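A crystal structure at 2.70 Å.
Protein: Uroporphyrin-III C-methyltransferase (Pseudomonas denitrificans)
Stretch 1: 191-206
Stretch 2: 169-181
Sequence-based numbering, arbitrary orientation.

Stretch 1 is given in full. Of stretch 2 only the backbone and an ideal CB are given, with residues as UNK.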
# COMPACT_ATOMS: atom_id res chain seq x y z
N ALA B 191 -21.67 1.41 -14.88
CA ALA B 191 -21.83 -0.04 -14.91
C ALA B 191 -21.35 -0.69 -13.61
O ALA B 191 -22.02 -1.58 -13.09
CB ALA B 191 -21.12 -0.65 -16.12
N ILE B 192 -20.21 -0.24 -13.08
CA ILE B 192 -19.65 -0.82 -11.87
C ILE B 192 -20.61 -0.65 -10.71
O ILE B 192 -20.99 -1.59 -10.03
CB ILE B 192 -18.33 -0.16 -11.54
CG1 ILE B 192 -17.27 -0.65 -12.52
CG2 ILE B 192 -17.94 -0.46 -10.08
CD1 ILE B 192 -16.15 0.32 -12.68
N THR B 193 -21.05 0.58 -10.53
CA THR B 193 -21.98 0.92 -9.49
C THR B 193 -23.29 0.17 -9.61
O THR B 193 -23.90 -0.22 -8.61
CB THR B 193 -22.13 2.42 -9.51
OG1 THR B 193 -21.62 2.95 -8.28
CG2 THR B 193 -23.54 2.83 -9.57
N ALA B 194 -23.74 -0.09 -10.83
CA ALA B 194 -24.93 -0.92 -10.97
C ALA B 194 -24.62 -2.42 -10.65
O ALA B 194 -25.49 -3.13 -10.11
CB ALA B 194 -25.54 -0.75 -12.35
N ASN B 195 -23.39 -2.88 -10.95
CA ASN B 195 -23.00 -4.25 -10.62
C ASN B 195 -23.13 -4.46 -9.12
O ASN B 195 -23.79 -5.38 -8.66
CB ASN B 195 -21.58 -4.57 -11.06
CG ASN B 195 -21.44 -4.80 -12.58
OD1 ASN B 195 -20.32 -4.69 -13.11
ND2 ASN B 195 -22.52 -5.10 -13.26
N LEU B 196 -22.54 -3.55 -8.37
CA LEU B 196 -22.55 -3.62 -6.93
C LEU B 196 -23.97 -3.61 -6.38
O LEU B 196 -24.28 -4.38 -5.47
CB LEU B 196 -21.76 -2.44 -6.37
CG LEU B 196 -20.33 -2.53 -5.85
CD1 LEU B 196 -19.60 -3.86 -6.17
CD2 LEU B 196 -19.52 -1.28 -6.27
N ILE B 197 -24.83 -2.75 -6.91
CA ILE B 197 -26.23 -2.70 -6.44
C ILE B 197 -26.99 -4.01 -6.77
O ILE B 197 -27.80 -4.49 -5.98
CB ILE B 197 -27.00 -1.43 -6.99
CG1 ILE B 197 -26.39 -0.12 -6.43
CG2 ILE B 197 -28.54 -1.51 -6.73
CD1 ILE B 197 -26.82 1.17 -7.14
N ALA B 198 -26.73 -4.59 -7.95
CA ALA B 198 -27.34 -5.87 -8.33
C ALA B 198 -26.82 -6.96 -7.38
O ALA B 198 -27.50 -7.96 -7.11
CB ALA B 198 -27.01 -6.21 -9.79
N GLY B 199 -25.62 -6.71 -6.84
CA GLY B 199 -24.98 -7.61 -5.91
C GLY B 199 -25.41 -7.47 -4.47
O GLY B 199 -24.85 -8.14 -3.61
N GLY B 200 -26.36 -6.61 -4.16
CA GLY B 200 -26.90 -6.58 -2.81
C GLY B 200 -26.49 -5.40 -1.96
O GLY B 200 -26.98 -5.19 -0.84
N ARG B 201 -25.57 -4.62 -2.50
CA ARG B 201 -25.16 -3.37 -1.92
C ARG B 201 -26.34 -2.39 -1.88
O ARG B 201 -27.20 -2.40 -2.77
CB ARG B 201 -24.05 -2.83 -2.79
CG ARG B 201 -22.71 -3.40 -2.46
CD ARG B 201 -22.35 -3.18 -1.01
NE ARG B 201 -21.29 -4.06 -0.63
CZ ARG B 201 -20.23 -3.70 0.06
NH1 ARG B 201 -19.31 -4.61 0.32
NH2 ARG B 201 -20.10 -2.44 0.49
N SER B 202 -26.41 -1.53 -0.86
CA SER B 202 -27.54 -0.62 -0.76
C SER B 202 -27.38 0.59 -1.70
O SER B 202 -26.31 1.18 -1.74
CB SER B 202 -27.72 -0.14 0.68
OG SER B 202 -28.48 1.07 0.71
N PRO B 203 -28.45 0.98 -2.43
CA PRO B 203 -28.38 2.15 -3.32
C PRO B 203 -27.89 3.41 -2.59
O PRO B 203 -27.27 4.28 -3.19
CB PRO B 203 -29.84 2.32 -3.81
CG PRO B 203 -30.45 0.97 -3.66
CD PRO B 203 -29.78 0.33 -2.44
N ASP B 204 -28.12 3.45 -1.28
CA ASP B 204 -27.68 4.56 -0.46
C ASP B 204 -26.34 4.38 0.23
O ASP B 204 -25.94 5.25 0.98
CB ASP B 204 -28.71 4.83 0.63
CG ASP B 204 -30.06 5.17 0.06
OD1 ASP B 204 -31.06 5.15 0.81
OD2 ASP B 204 -30.19 5.47 -1.14
N GLU B 205 -25.66 3.27 0.05
CA GLU B 205 -24.40 3.12 0.77
C GLU B 205 -23.43 4.25 0.37
O GLU B 205 -23.32 4.56 -0.82
CB GLU B 205 -23.79 1.76 0.51
CG GLU B 205 -22.37 1.61 0.99
CD GLU B 205 -21.94 0.17 0.99
OE1 GLU B 205 -21.22 -0.23 1.93
OE2 GLU B 205 -22.33 -0.58 0.05
N PRO B 206 -22.77 4.86 1.37
CA PRO B 206 -21.86 5.98 1.12
C PRO B 206 -20.68 5.58 0.25
O PRO B 206 -20.19 4.46 0.32
CB PRO B 206 -21.35 6.36 2.52
CG PRO B 206 -22.30 5.72 3.49
CD PRO B 206 -22.85 4.53 2.81
N UNK B 169 -16.45 -11.18 -10.60
CA UNK B 169 -17.68 -11.72 -10.13
C UNK B 169 -18.19 -10.66 -9.15
O UNK B 169 -17.89 -10.69 -7.95
CB UNK B 169 -17.51 -13.10 -9.50
N UNK B 170 -18.90 -9.68 -9.70
CA UNK B 170 -19.33 -8.52 -8.92
C UNK B 170 -20.15 -8.86 -7.66
O UNK B 170 -20.15 -8.11 -6.70
CB UNK B 170 -20.16 -7.60 -9.82
N UNK B 171 -20.80 -10.02 -7.63
CA UNK B 171 -21.59 -10.40 -6.47
C UNK B 171 -20.70 -10.86 -5.29
O UNK B 171 -20.91 -10.46 -4.14
CB UNK B 171 -22.57 -11.51 -6.86
N UNK B 172 -19.72 -11.71 -5.60
CA UNK B 172 -18.68 -12.06 -4.65
C UNK B 172 -17.99 -10.83 -4.08
O UNK B 172 -17.75 -10.72 -2.87
CB UNK B 172 -17.65 -12.97 -5.31
N UNK B 173 -17.67 -9.89 -4.96
CA UNK B 173 -17.03 -8.65 -4.57
C UNK B 173 -17.93 -7.84 -3.66
O UNK B 173 -17.45 -7.29 -2.67
CB UNK B 173 -16.65 -7.83 -5.81
N UNK B 174 -19.24 -7.82 -3.96
CA UNK B 174 -20.23 -7.18 -3.09
C UNK B 174 -20.34 -7.78 -1.66
O UNK B 174 -20.41 -6.99 -0.70
CB UNK B 174 -21.60 -7.26 -3.77
N UNK B 175 -20.34 -9.12 -1.53
CA UNK B 175 -20.41 -9.77 -0.21
C UNK B 175 -19.09 -9.91 0.53
O UNK B 175 -19.08 -10.02 1.75
CB UNK B 175 -21.02 -11.17 -0.37
N UNK B 176 -17.99 -9.96 -0.21
CA UNK B 176 -16.68 -10.21 0.36
C UNK B 176 -16.20 -9.23 1.42
O UNK B 176 -15.73 -9.68 2.46
CB UNK B 176 -15.65 -10.23 -0.78
N UNK B 177 -16.27 -7.93 1.17
CA UNK B 177 -15.83 -6.94 2.16
C UNK B 177 -16.82 -5.79 2.27
O UNK B 177 -17.44 -5.41 1.28
CB UNK B 177 -14.45 -6.40 1.80
N UNK B 178 -16.98 -5.27 3.49
CA UNK B 178 -17.81 -4.09 3.68
C UNK B 178 -17.17 -2.95 2.89
O UNK B 178 -17.92 -2.42 2.05
CB UNK B 178 -17.95 -3.74 5.16
N UNK B 179 -15.85 -2.75 2.92
CA UNK B 179 -15.22 -1.69 2.10
C UNK B 179 -14.65 -2.16 0.75
O UNK B 179 -14.01 -3.20 0.68
CB UNK B 179 -14.09 -1.04 2.90
N UNK B 180 -14.94 -1.42 -0.34
CA UNK B 180 -14.36 -1.70 -1.65
C UNK B 180 -13.59 -0.48 -2.08
O UNK B 180 -14.09 0.65 -1.95
CB UNK B 180 -15.43 -2.07 -2.68
N UNK B 181 -12.39 -0.69 -2.61
CA UNK B 181 -11.55 0.41 -3.05
C UNK B 181 -11.22 0.20 -4.53
O UNK B 181 -10.64 -0.82 -4.91
CB UNK B 181 -10.28 0.51 -2.20

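Position 169 sits just before the first turn of a helix, out of reach of stretch 1. Small polar residues often suit an N-cap. It is Asn169, whose side chain makes no capping bond.

At position 170 the CB points toward stretch 1. The ideal CB lies 3.6 Å from Asn195 CB, with Ile192 and Leu196 along the same helix. A large side chain, aliphatic or aromatic, could cover this surface. It is Trp170. Asn195 CB lies over the face of its five-membered ring, 3.8 Å from the centroid, a CH-pi contact. Leu196 CD1 meets the ring edge at Trp170 CE3 (3.4 Å), and Ile192 CG2 is 3.5 Å from Trp170 CH2.

Position 171 points sideways, its ideal CB 4.7 Å from Gly199 CA. A long, flexible or polar side chain could fit beside the helix end. It is Gln171, whose end comes nearer to Gly199.

Position 172 points away and leaves the choice open as far as stretch 1 goes. It is Gly172.

Position 173 points sideways, its ideal CB 5.0 Å from Leu196 CD1. An apolar residue is reasonable. Ile173 CG2 lies 3.8 Å from Leu196 CD1, while the end of its side chain leads away.

Position 174 faces stretch 1 closely. The ideal CB is 3.4 Å from Gly199 O and 4.2 Å from Arg201 CG, so there is little room; a small residue such as Ala or Ser fits best. It is Ala174. A CB on Gly199 would lie 2.9 Å from Ala174 CB, a clash, so the glycine makes this approach possible. The backbone also contributes: Ala174 O accepts hydrogen bonds from Arg201 NE (3.1 Å) and Arg201 NH1 (2.8 Å), though the place of NH1 is less sure.

Position 175 points away, and many residues would do. In Ser175 the hydroxyl OG donates to Gln171 O (3.0 Å).

At position 176 a CB would be crowded by Gly172 O, 3.0 Å away. This favours glycine, and it is Gly176.

Position 177 points sideways. Small or polar residues suit. It is Ser177, with OG hydrogen-bonded elsewhere in the structure.

Position 178 points away, but its carbonyl faces the arginine. Its phi of -64° admits proline among others. It is Pro178, and Arg201 NH2 donates to Pro178 O at 2.7 Å.

Position 179 points away; extended angles suit a beta-branched residue, here Val179.

Position 180 points toward Leu196 and the arginine, so an aliphatic residue fits. Ile180 lays CG1 over one guanidinium face.

Position 181 is out of reach; its strand angles suit beta-branched residues among others. It is Val181.

Stretch 2 (169-181) NWQGIASGSPVIV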
# COMPACT_ATOMS: atom_id res chain seq x y z
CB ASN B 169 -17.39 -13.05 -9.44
CG ASN B 169 -18.62 -13.70 -8.87
OD1 ASN B 169 -19.73 -13.46 -9.33
ND2 ASN B 169 -18.43 -14.55 -7.91
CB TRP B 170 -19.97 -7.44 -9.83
CG TRP B 170 -18.92 -6.67 -10.63
CD1 TRP B 170 -18.56 -6.89 -11.93
CD2 TRP B 170 -18.07 -5.59 -10.16
NE1 TRP B 170 -17.55 -6.03 -12.30
CE2 TRP B 170 -17.23 -5.22 -11.24
CE3 TRP B 170 -17.95 -4.88 -8.95
CZ2 TRP B 170 -16.28 -4.19 -11.15
CZ3 TRP B 170 -17.00 -3.85 -8.86
CH2 TRP B 170 -16.18 -3.51 -9.96
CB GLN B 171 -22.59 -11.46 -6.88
CG GLN B 171 -23.03 -12.37 -5.77
CD GLN B 171 -24.41 -12.03 -5.28
OE1 GLN B 171 -24.64 -10.90 -4.80
NE2 GLN B 171 -25.34 -12.99 -5.39
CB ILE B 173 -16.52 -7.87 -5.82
CG1 ILE B 173 -15.02 -8.11 -5.96
CG2 ILE B 173 -16.77 -6.38 -5.68
CD1 ILE B 173 -14.60 -8.45 -7.27
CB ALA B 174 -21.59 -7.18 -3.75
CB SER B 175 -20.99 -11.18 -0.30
OG SER B 175 -21.77 -11.35 -1.45
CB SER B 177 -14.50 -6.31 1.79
OG SER B 177 -13.67 -7.21 1.12
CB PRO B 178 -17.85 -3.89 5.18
CG PRO B 178 -16.95 -4.79 5.75
CD PRO B 178 -16.39 -5.75 4.75
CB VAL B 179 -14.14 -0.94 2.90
CG1 VAL B 179 -13.42 0.11 2.03
CG2 VAL B 179 -14.80 -0.29 4.13
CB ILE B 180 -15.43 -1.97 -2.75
CG1 ILE B 180 -16.59 -2.86 -2.25
CG2 ILE B 180 -14.79 -2.52 -4.01
CD1 ILE B 180 -16.25 -4.24 -2.05
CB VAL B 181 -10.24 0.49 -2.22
CG1 VAL B 181 -9.24 1.50 -2.87
CG2 VAL B 181 -10.54 0.78 -0.72
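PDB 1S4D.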